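Local coordinates for protein tRNA (guanine(9)-N1)-methyltransferase (Schizosaccharomyces pombe, PDB 4JWH) that transfers a methyl group from S-adenosyl-L-methionine to N1 of guanosine 9 in cytoplasmic tRNA, forming N1-methylguanosine, at residues S102-V107 against H140-F145; N122-Q127 against A213-N218; E187-L192 against D206-I211. One frame throughout, in Å; residues are numbered along the deposited sequence.

Interaction 1 of 3, residues S102-V107 against H140-F145; sequences SSIRIV and HPVELF
Ile106 and Val142 form the apolar centre of this contact, with CG1 of Ile106 4.0 Å from CG2 of Val142. It lies where strands 105-109 and 143-147, the two strands of a beta-alpha-beta unit, pair in parallel. The other methyl of Val142, CG1, is set anti to its carbonyl carbon (chi1 -61°) and packs on CB of Ile104 and CB of Ser102. Leu265, Leu261 and Phe258 of helix 254-267 lie against these same isoleucines and the valine.

Across the sheet, on the face of Arg105, Val107 and Phe145, the Arg105 chain runs beside the phenyl ring, its CG 3.6 Å from CE2 of Phe145. The guanidinium and ring planes are 70° apart, which rules out a parallel stack. CB of Phe145 also meets CG2 of Val107, and Phe182 completes an edge-to-face ring pair with Phe145.

The short strand segments differ by 22° in direction. Three backbone bonds, the first using the residue just before the strand, set the parallel register: Glu143 N to Ile104 O, Ile106 N to Glu143 O, and Phe145 N to Ile106 O at 2.9 Å. Toward the polar edge the Glu143 carboxylate turns away to Asn172, while Ser102 N donates to Pro141 O. Ser102 OG, also bonded to Glu205, closes an ST turn by accepting from Ile104 N at 3.1 Å.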
loop_
_atom_site.group_PDB
_atom_site.type_symbol
_atom_site.label_atom_id
_atom_site.label_comp_id
_atom_site.label_asym_id
_atom_site.label_seq_id
_atom_site.Cartn_x
_atom_site.Cartn_y
_atom_site.Cartn_z
ATOM N N SER A 102 -10.431 -9.372 6.424
ATOM C CA SER A 102 -10.625 -8.112 7.115
ATOM C C SER A 102 -11.553 -7.256 6.243
ATOM O O SER A 102 -11.548 -7.363 5.025
ATOM C CB SER A 102 -9.246 -7.435 7.257
ATOM O OG SER A 102 -9.336 -6.083 7.687
ATOM N N SER A 103 -12.347 -6.395 6.854
ATOM C CA SER A 103 -13.132 -5.447 6.070
ATOM C C SER A 103 -12.276 -4.246 5.568
ATOM O O SER A 103 -12.736 -3.441 4.762
ATOM C CB SER A 103 -14.334 -4.980 6.886
ATOM O OG SER A 103 -13.876 -4.438 8.101
ATOM N N ILE A 104 -11.027 -4.129 6.021
ATOM C CA ILE A 104 -10.174 -3.007 5.569
ATOM C C ILE A 104 -10.005 -2.957 4.049
ATOM O O ILE A 104 -9.910 -4.005 3.397
ATOM C CB ILE A 104 -8.813 -3.001 6.308
ATOM C CG1 ILE A 104 -9.063 -2.673 7.781
ATOM C CG2 ILE A 104 -7.824 -1.968 5.711
ATOM C CD1 ILE A 104 -7.941 -3.107 8.762
ATOM N N ARG A 105 -10.029 -1.739 3.492
ATOM C CA ARG A 105 -9.604 -1.484 2.120
ATOM C C ARG A 105 -8.190 -0.933 2.183
ATOM O O ARG A 105 -7.916 -0.059 2.999
ATOM C CB ARG A 105 -10.496 -0.457 1.415
ATOM C CG ARG A 105 -11.782 -1.038 0.800
ATOM C CD ARG A 105 -12.641 -1.772 1.819
ATOM N NE ARG A 105 -12.997 -0.963 2.987
ATOM C CZ ARG A 105 -14.002 -0.085 3.031
ATOM N NH1 ARG A 105 -14.740 0.156 1.941
ATOM N NH2 ARG A 105 -14.250 0.564 4.164
ATOM N N ILE A 106 -7.303 -1.448 1.342
ATOM C CA ILE A 106 -5.989 -0.806 1.144
ATOM C C ILE A 106 -5.883 -0.341 -0.293
ATOM O O ILE A 106 -6.114 -1.104 -1.207
ATOM C CB ILE A 106 -4.786 -1.715 1.549
ATOM C CG1 ILE A 106 -4.845 -2.037 3.062
ATOM C CG2 ILE A 106 -3.428 -1.064 1.097
ATOM C CD1 ILE A 106 -3.641 -2.849 3.632
ATOM N N VAL A 107 -5.531 0.921 -0.481
ATOM C CA VAL A 107 -5.472 1.527 -1.814
ATOM C C VAL A 107 -4.029 1.767 -2.261
ATOM O O VAL A 107 -3.264 2.485 -1.581
ATOM C CB VAL A 107 -6.191 2.895 -1.830
ATOM C CG1 VAL A 107 -6.037 3.582 -3.152
ATOM C CG2 VAL A 107 -7.677 2.762 -1.424
ATOM N N HIS A 140 -5.468 -12.461 7.298
ATOM C CA HIS A 140 -6.622 -11.585 7.094
ATOM C C HIS A 140 -6.536 -10.787 5.797
ATOM O O HIS A 140 -6.126 -9.636 5.815
ATOM C CB HIS A 140 -6.786 -10.617 8.291
ATOM C CG HIS A 140 -6.811 -11.307 9.613
ATOM N ND1 HIS A 140 -7.865 -12.104 10.014
ATOM C CD2 HIS A 140 -5.892 -11.374 10.600
ATOM C CE1 HIS A 140 -7.601 -12.603 11.206
ATOM N NE2 HIS A 140 -6.415 -12.171 11.585
ATOM N N PRO A 141 -6.925 -11.389 4.661
ATOM C CA PRO A 141 -6.827 -10.629 3.433
ATOM C C PRO A 141 -7.740 -9.418 3.482
ATOM O O PRO A 141 -8.796 -9.476 4.082
ATOM C CB PRO A 141 -7.335 -11.591 2.348
ATOM C CG PRO A 141 -7.629 -12.862 3.008
ATOM C CD PRO A 141 -7.300 -12.798 4.443
ATOM N N VAL A 142 -7.318 -8.344 2.827
ATOM C CA VAL A 142 -8.122 -7.153 2.710
ATOM C C VAL A 142 -8.632 -7.037 1.296
ATOM O O VAL A 142 -8.280 -7.870 0.443
ATOM C CB VAL A 142 -7.276 -5.890 3.056
ATOM C CG1 VAL A 142 -6.793 -5.991 4.477
ATOM C CG2 VAL A 142 -6.089 -5.738 2.103
ATOM N N GLU A 143 -9.411 -5.988 1.024
ATOM C CA GLU A 143 -9.697 -5.621 -0.360
ATOM C C GLU A 143 -8.643 -4.628 -0.844
ATOM O O GLU A 143 -8.515 -3.501 -0.307
ATOM C CB GLU A 143 -11.136 -5.063 -0.539
ATOM C CG GLU A 143 -12.260 -6.144 -0.525
ATOM C CD GLU A 143 -12.304 -7.120 -1.718
ATOM O OE1 GLU A 143 -11.685 -6.920 -2.790
ATOM O OE2 GLU A 143 -13.016 -8.131 -1.588
ATOM N N LEU A 144 -7.876 -5.083 -1.831
ATOM C CA LEU A 144 -6.848 -4.296 -2.490
ATOM C C LEU A 144 -7.387 -3.493 -3.674
ATOM O O LEU A 144 -8.003 -4.050 -4.574
ATOM C CB LEU A 144 -5.688 -5.213 -2.937
ATOM C CG LEU A 144 -4.402 -4.580 -3.499
ATOM C CD1 LEU A 144 -3.852 -3.586 -2.492
ATOM C CD2 LEU A 144 -3.319 -5.673 -3.870
ATOM N N PHE A 145 -7.161 -2.181 -3.665
ATOM C CA PHE A 145 -7.570 -1.321 -4.763
ATOM C C PHE A 145 -6.323 -0.762 -5.383
ATOM O O PHE A 145 -5.312 -0.516 -4.671
ATOM C CB PHE A 145 -8.473 -0.160 -4.305
ATOM C CG PHE A 145 -9.917 -0.565 -4.044
ATOM C CD1 PHE A 145 -10.961 -0.095 -4.865
ATOM C CD2 PHE A 145 -10.223 -1.401 -2.982
ATOM C CE1 PHE A 145 -12.288 -0.457 -4.621
ATOM C CE2 PHE A 145 -11.541 -1.774 -2.729
ATOM C CZ PHE A 145 -12.583 -1.311 -3.576
#

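Interaction 2 of 3, residues N122-Q127 against A213-N218; sequences NSLCQQ and AIVDKN. With SAH (S-adenosyl-L-homocysteine), chain C.
Leu124 and Val215 bring a turn of helix 118-137 against the irregular loop that follows strand 208-212, their CA atoms 6.0 Å apart. No direct hydrogen bond spans the two segments, so side-chain packing carries the contact. CB of Leu124 lies 3.9 Å from CG2 of Val215, and CD1 of Leu124 meets CB of Ala213 at 4.0 Å. The same Val215 methyl touches OG of Ser123 and, at 3.6 Å, NE2 of Gln127, whose extended chain reaches across it. A water bridges the segments, donating to Gln127 OE1 at 2.9 Å and to Ile214 O at 3.1 Å.

Beyond Val215 the loop enters the cofactor pocket of this SPOUT-clan methyltransferase. The amino N of S-adenosyl-L-homocysteine donates to Asp216 OD2 at 2.9 Å and to Asn218 OD1 at 2.6 Å. Asp216 is the proton acceptor of the reaction, and its OD2 also accepts from Tyr220 N. An alanine here would probably leave the cofactor amino group with one acceptor fewer and Tyr220 N without its carboxylate partner. The chemistry thus divides along the loop: van der Waals packing, mostly of apolar groups, and one bridging water join it to the helix, while its acidic and amide groups hold the amino end of the cofactor.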
loop_
_atom_site.group_PDB
_atom_site.type_symbol
_atom_site.label_atom_id
_atom_site.label_comp_id
_atom_site.label_asym_id
_atom_site.label_seq_id
_atom_site.Cartn_x
_atom_site.Cartn_y
_atom_site.Cartn_z
ATOM N N ASN A 122 8.867 -0.469 -13.961
ATOM C CA ASN A 122 9.106 -1.911 -13.902
ATOM C C ASN A 122 9.158 -2.419 -12.457
ATOM O O ASN A 122 8.480 -3.397 -12.115
ATOM C CB ASN A 122 10.388 -2.299 -14.660
ATOM C CG ASN A 122 10.305 -1.994 -16.159
ATOM O OD1 ASN A 122 9.311 -1.451 -16.657
ATOM N ND2 ASN A 122 11.367 -2.327 -16.878
ATOM N N SER A 123 9.937 -1.739 -11.618
ATOM C CA SER A 123 9.984 -2.081 -10.196
ATOM C C SER A 123 8.606 -1.981 -9.496
ATOM O O SER A 123 8.205 -2.894 -8.768
ATOM C CB SER A 123 11.040 -1.245 -9.476
ATOM O OG SER A 123 10.777 -1.245 -8.080
ATOM N N LEU A 124 7.886 -0.884 -9.725
ATOM C CA LEU A 124 6.543 -0.698 -9.161
ATOM C C LEU A 124 5.621 -1.858 -9.554
ATOM O O LEU A 124 4.888 -2.422 -8.756
ATOM C CB LEU A 124 5.963 0.654 -9.615
ATOM C CG LEU A 124 4.547 0.944 -9.082
ATOM C CD1 LEU A 124 4.556 1.008 -7.521
ATOM C CD2 LEU A 124 4.050 2.228 -9.686
ATOM N N CYS A 125 5.699 -2.266 -10.801
ATOM C CA CYS A 125 4.843 -3.332 -11.251
ATOM C C CYS A 125 5.089 -4.666 -10.483
ATOM O O CYS A 125 4.156 -5.367 -10.090
ATOM C CB CYS A 125 5.051 -3.491 -12.742
ATOM S SG CYS A 125 4.117 -4.827 -13.380
ATOM N N GLN A 126 6.364 -4.990 -10.264
ATOM C CA GLN A 126 6.766 -6.122 -9.413
ATOM C C GLN A 126 6.196 -5.935 -7.994
ATOM O O GLN A 126 5.657 -6.853 -7.390
ATOM C CB GLN A 126 8.306 -6.235 -9.423
ATOM C CG GLN A 126 8.955 -7.022 -8.277
ATOM C CD GLN A 126 10.476 -7.120 -8.432
ATOM O OE1 GLN A 126 11.240 -6.460 -7.708
ATOM N NE2 GLN A 126 10.917 -7.937 -9.387
ATOM N N GLN A 127 6.271 -4.715 -7.497
ATOM C CA GLN A 127 5.783 -4.422 -6.140
ATOM C C GLN A 127 4.277 -4.549 -6.003
ATOM O O GLN A 127 3.807 -5.044 -4.970
ATOM C CB GLN A 127 6.245 -3.048 -5.714
ATOM C CG GLN A 127 7.721 -3.024 -5.489
ATOM C CD GLN A 127 8.234 -1.701 -5.022
ATOM O OE1 GLN A 127 7.551 -0.971 -4.311
ATOM N NE2 GLN A 127 9.476 -1.398 -5.368
ATOM N N ALA A 213 1.723 4.690 -4.839
ATOM C CA ALA A 213 2.321 3.704 -5.747
ATOM C C ALA A 213 3.379 4.425 -6.568
ATOM O O ALA A 213 3.121 4.896 -7.683
ATOM C CB ALA A 213 1.271 3.026 -6.648
ATOM N N ILE A 214 4.570 4.519 -5.987
ATOM C CA ILE A 214 5.689 5.197 -6.627
ATOM C C ILE A 214 7.042 4.660 -6.133
ATOM O O ILE A 214 7.233 4.385 -4.951
ATOM C CB ILE A 214 5.604 6.755 -6.437
ATOM C CG1 ILE A 214 6.695 7.470 -7.274
ATOM C CG2 ILE A 214 5.620 7.145 -4.946
ATOM C CD1 ILE A 214 6.601 8.977 -7.291
ATOM N N VAL A 215 7.959 4.484 -7.068
ATOM C CA VAL A 215 9.326 4.095 -6.797
ATOM C C VAL A 215 10.218 5.281 -7.157
ATOM O O VAL A 215 10.500 5.525 -8.334
ATOM C CB VAL A 215 9.696 2.851 -7.639
ATOM C CG1 VAL A 215 11.197 2.510 -7.542
ATOM C CG2 VAL A 215 8.843 1.675 -7.193
ATOM N N ASP A 216 10.594 6.053 -6.145
ATOM C CA ASP A 216 11.325 7.295 -6.374
ATOM C C ASP A 216 12.629 7.386 -5.575
ATOM O O ASP A 216 13.407 8.304 -5.793
ATOM C CB ASP A 216 10.369 8.492 -6.146
ATOM C CG ASP A 216 10.085 8.762 -4.678
ATOM O OD1 ASP A 216 10.030 7.797 -3.900
ATOM O OD2 ASP A 216 9.903 9.942 -4.294
ATOM N N LYS A 217 12.844 6.444 -4.656
ATOM C CA LYS A 217 13.994 6.480 -3.739
ATOM C C LYS A 217 13.823 7.680 -2.807
ATOM O O LYS A 217 14.808 8.241 -2.312
ATOM C CB LYS A 217 15.325 6.650 -4.474
ATOM C CG LYS A 217 15.878 5.456 -5.209
ATOM C CD LYS A 217 17.379 5.733 -5.486
ATOM C CE LYS A 217 18.160 4.468 -5.828
ATOM N NZ LYS A 217 19.617 4.638 -5.514
ATOM N N ASN A 218 12.565 8.075 -2.594
ATOM C CA ASN A 218 12.216 9.289 -1.879
ATOM C C ASN A 218 12.820 10.623 -2.397
ATOM O O ASN A 218 12.936 11.580 -1.638
ATOM C CB ASN A 218 12.457 9.129 -0.374
ATOM C CG ASN A 218 11.600 10.069 0.442
ATOM O OD1 ASN A 218 10.416 10.270 0.137
ATOM N ND2 ASN A 218 12.186 10.657 1.481
HETATM N N SAH C . 8.573 10.386 -1.752
HETATM C CA SAH C . 7.496 9.415 -1.877
HETATM C CB SAH C . 8.164 8.016 -1.801
HETATM C CG SAH C . 7.357 7.072 -1.012
HETATM S SD SAH C . 7.679 5.363 -0.815
HETATM C C SAH C . 6.384 9.847 -0.930
HETATM O O SAH C . 5.631 9.132 -0.340
HETATM O OXT SAH C . 6.170 11.013 -0.784
HETATM C "C5'" SAH C . 6.159 4.671 -1.329
HETATM C "C4'" SAH C . 5.000 4.666 -0.339
HETATM O "O4'" SAH C . 5.218 3.830 0.755
HETATM C "C3'" SAH C . 4.584 6.015 0.261
HETATM O "O3'" SAH C . 3.783 6.769 -0.601
HETATM C "C2'" SAH C . 3.893 5.641 1.526
HETATM O "O2'" SAH C . 2.559 5.380 1.228
HETATM C "C1'" SAH C . 4.643 4.390 1.899
HETATM N N9 SAH C . 5.631 4.598 2.971
HETATM C C8 SAH C . 6.919 4.420 2.882
HETATM N N7 SAH C . 7.531 4.612 4.020
HETATM C C5 SAH C . 6.610 4.888 4.890
HETATM C C6 SAH C . 6.551 5.208 6.317
HETATM N N6 SAH C . 7.648 5.264 7.028
HETATM N N1 SAH C . 5.377 5.440 6.851
HETATM C C2 SAH C . 4.267 5.384 6.137
HETATM N N3 SAH C . 4.238 5.122 4.855
HETATM C C4 SAH C . 5.353 4.862 4.184
HETATM O O HOH W 1 8.266 1.770 -3.746
#

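Interaction 3 of 3, residues E187-L192 against D206-I211; sequences EKLVYL and DKIYII. With SAH (S-adenosyl-L-homocysteine), chain C.
Val190 and Ile210 lie at the middle of a parallel strand pair, 189-192 with 208-211; the axes of these short segments approach to 4.6 Å with directions 28° apart. This is an inner pair of the parallel sheet of a SPOUT-clan methyltransferase, with the cofactor bound at the C-terminal ends of the two strands. Four backbone bonds give the register: Ile208 N to Lys188 O, Val190 N to Ile208 O, Ile210 N to Val190 O at 2.8 Å, and Leu192 N to Ile210 O.

On the face that holds Leu189, Tyr191, Ile208 and Ile210, the Tyr191 ring takes a methyl over its centre. CG2 of Ile210 is 3.7 Å from the centroid of the Tyr191 ring and 11° off its normal, a CH-pi contact in which the two side chains cross at about a right angle. The phenol oxygen of Tyr191 is hydrogen-bonded to Asp109. Farther back, CD2 of Leu189 fits against CG2 of Ile208 at 3.6 Å. The other face joins Val190 to Tyr209, which lie side by side and point the same way, with CB of Val190 3.7 Å from CD1 of Tyr209; the hydroxyl of Tyr209 bonds to Asp204 N.

At the start of the pair, NZ of Lys188 and OD1 of Asp206 are 4.5 Å apart, too far for a salt bridge. At its end the strands reach the cofactor: O2' of S-adenosyl-L-homocysteine donates to Leu192 O at 2.8 Å, and CG2 of Ile211 lies 3.6 Å from the same O2'.

In the sheet, strand 105-109 flanks 208-212 and strand 234-236 flanks 189-192. Helix 223-231 packs on Tyr191 through Cys224 and Ala228, whereas helix 254-267 lies against Leu192 and Ile211.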
loop_
_atom_site.group_PDB
_atom_site.type_symbol
_atom_site.label_atom_id
_atom_site.label_comp_id
_atom_site.label_asym_id
_atom_site.label_seq_id
_atom_site.Cartn_x
_atom_site.Cartn_y
_atom_site.Cartn_z
ATOM N N GLU A 187 -13.852 10.690 5.062
ATOM C CA GLU A 187 -13.477 10.833 6.466
ATOM C C GLU A 187 -12.718 9.601 6.995
ATOM O O GLU A 187 -12.066 9.660 8.033
ATOM C CB GLU A 187 -14.748 11.110 7.282
ATOM C CG GLU A 187 -15.897 10.083 7.107
ATOM C CD GLU A 187 -16.774 10.270 5.839
ATOM O OE1 GLU A 187 -16.612 11.263 5.099
ATOM O OE2 GLU A 187 -17.648 9.400 5.593
ATOM N N LYS A 188 -12.801 8.498 6.250
ATOM C CA LYS A 188 -12.230 7.233 6.678
ATOM C C LYS A 188 -10.898 6.963 5.979
ATOM O O LYS A 188 -10.261 5.948 6.248
ATOM C CB LYS A 188 -13.200 6.071 6.432
ATOM C CG LYS A 188 -14.632 6.254 7.010
ATOM C CD LYS A 188 -14.794 5.821 8.470
ATOM C CE LYS A 188 -16.219 6.190 9.022
ATOM N NZ LYS A 188 -17.407 5.728 8.173
ATOM N N LEU A 189 -10.505 7.847 5.068
ATOM C CA LEU A 189 -9.257 7.706 4.335
ATOM C C LEU A 189 -8.099 8.133 5.200
ATOM O O LEU A 189 -8.187 9.140 5.910
ATOM C CB LEU A 189 -9.260 8.576 3.068
ATOM C CG LEU A 189 -10.180 8.138 1.932
ATOM C CD1 LEU A 189 -10.241 9.207 0.860
ATOM C CD2 LEU A 189 -9.780 6.778 1.332
ATOM N N VAL A 190 -7.012 7.370 5.129
ATOM C CA VAL A 190 -5.746 7.757 5.763
ATOM C C VAL A 190 -4.670 7.489 4.714
ATOM O O VAL A 190 -4.526 6.361 4.241
ATOM C CB VAL A 190 -5.454 6.923 7.059
ATOM C CG1 VAL A 190 -4.025 7.165 7.557
ATOM C CG2 VAL A 190 -6.469 7.202 8.166
ATOM N N TYR A 191 -3.920 8.529 4.344
ATOM C CA TYR A 191 -2.801 8.375 3.434
ATOM C C TYR A 191 -1.521 8.142 4.258
ATOM O O TYR A 191 -1.078 9.007 5.018
ATOM C CB TYR A 191 -2.657 9.618 2.547
ATOM C CG TYR A 191 -2.051 9.352 1.174
ATOM C CD1 TYR A 191 -2.695 9.796 0.029
ATOM C CD2 TYR A 191 -0.806 8.707 1.026
ATOM C CE1 TYR A 191 -2.163 9.579 -1.237
ATOM C CE2 TYR A 191 -0.260 8.463 -0.249
ATOM C CZ TYR A 191 -0.976 8.905 -1.373
ATOM O OH TYR A 191 -0.513 8.734 -2.636
ATOM N N LEU A 192 -0.939 6.963 4.097
ATOM C CA LEU A 192 0.323 6.622 4.757
ATOM C C LEU A 192 1.487 7.403 4.124
ATOM O O LEU A 192 1.667 7.376 2.907
ATOM C CB LEU A 192 0.546 5.114 4.655
ATOM C CG LEU A 192 -0.516 4.313 5.460
ATOM C CD1 LEU A 192 -0.394 2.842 5.233
ATOM C CD2 LEU A 192 -0.383 4.602 6.978
ATOM N N ASP A 206 -12.736 -0.077 10.027
ATOM C CA ASP A 206 -13.649 0.710 9.181
ATOM C C ASP A 206 -12.901 1.744 8.315
ATOM O O ASP A 206 -13.530 2.513 7.558
ATOM C CB ASP A 206 -14.858 1.295 9.978
ATOM C CG ASP A 206 -14.438 2.341 11.001
ATOM O OD1 ASP A 206 -15.231 3.264 11.311
ATOM O OD2 ASP A 206 -13.285 2.259 11.487
ATOM N N LYS A 207 -11.561 1.698 8.356
ATOM C CA LYS A 207 -10.764 2.683 7.626
ATOM C C LYS A 207 -10.159 2.181 6.301
ATOM O O LYS A 207 -10.160 0.981 5.977
ATOM C CB LYS A 207 -9.674 3.278 8.543
ATOM C CG LYS A 207 -10.251 3.986 9.809
ATOM C CD LYS A 207 -10.874 5.321 9.465
ATOM C CE LYS A 207 -11.462 6.001 10.675
ATOM N NZ LYS A 207 -10.451 6.177 11.757
ATOM N N ILE A 208 -9.631 3.127 5.536
ATOM C CA ILE A 208 -9.180 2.836 4.212
ATOM C C ILE A 208 -7.807 3.445 4.155
ATOM O O ILE A 208 -7.673 4.649 4.321
ATOM C CB ILE A 208 -10.140 3.434 3.159
ATOM C CG1 ILE A 208 -11.545 2.819 3.318
ATOM C CG2 ILE A 208 -9.582 3.224 1.768
ATOM C CD1 ILE A 208 -12.617 3.542 2.516
ATOM N N TYR A 209 -6.787 2.611 3.979
ATOM C CA TYR A 209 -5.380 3.074 4.088
ATOM C C TYR A 209 -4.802 3.196 2.716
ATOM O O TYR A 209 -4.955 2.293 1.932
ATOM C CB TYR A 209 -4.549 2.107 4.970
ATOM C CG TYR A 209 -5.094 2.171 6.369
ATOM C CD1 TYR A 209 -4.775 3.248 7.197
ATOM C CD2 TYR A 209 -6.013 1.222 6.825
ATOM C CE1 TYR A 209 -5.314 3.346 8.492
ATOM C CE2 TYR A 209 -6.567 1.318 8.100
ATOM C CZ TYR A 209 -6.214 2.391 8.919
ATOM O OH TYR A 209 -6.736 2.504 10.179
ATOM N N ILE A 210 -4.164 4.324 2.417
ATOM C CA ILE A 210 -3.606 4.554 1.084
ATOM C C ILE A 210 -2.088 4.435 1.115
ATOM O O ILE A 210 -1.444 5.014 1.978
ATOM C CB ILE A 210 -3.982 5.940 0.528
ATOM C CG1 ILE A 210 -5.515 6.145 0.564
ATOM C CG2 ILE A 210 -3.486 6.116 -0.927
ATOM C CD1 ILE A 210 -5.903 7.627 0.591
ATOM N N ILE A 211 -1.535 3.695 0.156
ATOM C CA ILE A 211 -0.083 3.658 -0.108
ATOM C C ILE A 211 0.187 4.368 -1.437
ATOM O O ILE A 211 -0.483 4.076 -2.448
ATOM C CB ILE A 211 0.447 2.204 -0.169
ATOM C CG1 ILE A 211 0.029 1.431 1.105
ATOM C CG2 ILE A 211 1.976 2.195 -0.392
ATOM C CD1 ILE A 211 0.247 -0.077 1.053
HETATM N N SAH C . 8.573 10.386 -1.752
HETATM C CA SAH C . 7.496 9.415 -1.877
HETATM C CB SAH C . 8.164 8.016 -1.801
HETATM C CG SAH C . 7.357 7.072 -1.012
HETATM S SD SAH C . 7.679 5.363 -0.815
HETATM C C SAH C . 6.384 9.847 -0.930
HETATM O O SAH C . 5.631 9.132 -0.340
HETATM O OXT SAH C . 6.170 11.013 -0.784
HETATM C "C5'" SAH C . 6.159 4.671 -1.329
HETATM C "C4'" SAH C . 5.000 4.666 -0.339
HETATM O "O4'" SAH C . 5.218 3.830 0.755
HETATM C "C3'" SAH C . 4.584 6.015 0.261
HETATM O "O3'" SAH C . 3.783 6.769 -0.601
HETATM C "C2'" SAH C . 3.893 5.641 1.526
HETATM O "O2'" SAH C . 2.559 5.380 1.228
HETATM C "C1'" SAH C . 4.643 4.390 1.899
HETATM N N9 SAH C . 5.631 4.598 2.971
HETATM C C8 SAH C . 6.919 4.420 2.882
HETATM N N7 SAH C . 7.531 4.612 4.020
HETATM C C5 SAH C . 6.610 4.888 4.890
HETATM C C6 SAH C . 6.551 5.208 6.317
HETATM N N6 SAH C . 7.648 5.264 7.028
HETATM N N1 SAH C . 5.377 5.440 6.851
HETATM C C2 SAH C . 4.267 5.384 6.137
HETATM N N3 SAH C . 4.238 5.122 4.855
HETATM C C4 SAH C . 5.353 4.862 4.184
#

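In the fold
From the N terminus, interaction 1 closes first: strand 105-109 leads through helix 118-137 to strand 143-147, which returns to pair with it. Interaction 2 starts on that same helix, inside the loop closed by interaction 1, and ends far later in the chain at 213-218, so the two cross. Interaction 3 is a short closure, from 187-192 to 206-211, in series with interaction 1 and nested within interaction 2. Interactions 1 and 3 share one parallel sheet, joined by backbone bonds of Val107 with Tyr209 and Ile211. Interaction 2 ties a covering helix to the loop leaving that sheet, and both it and interaction 3 touch the cofactor.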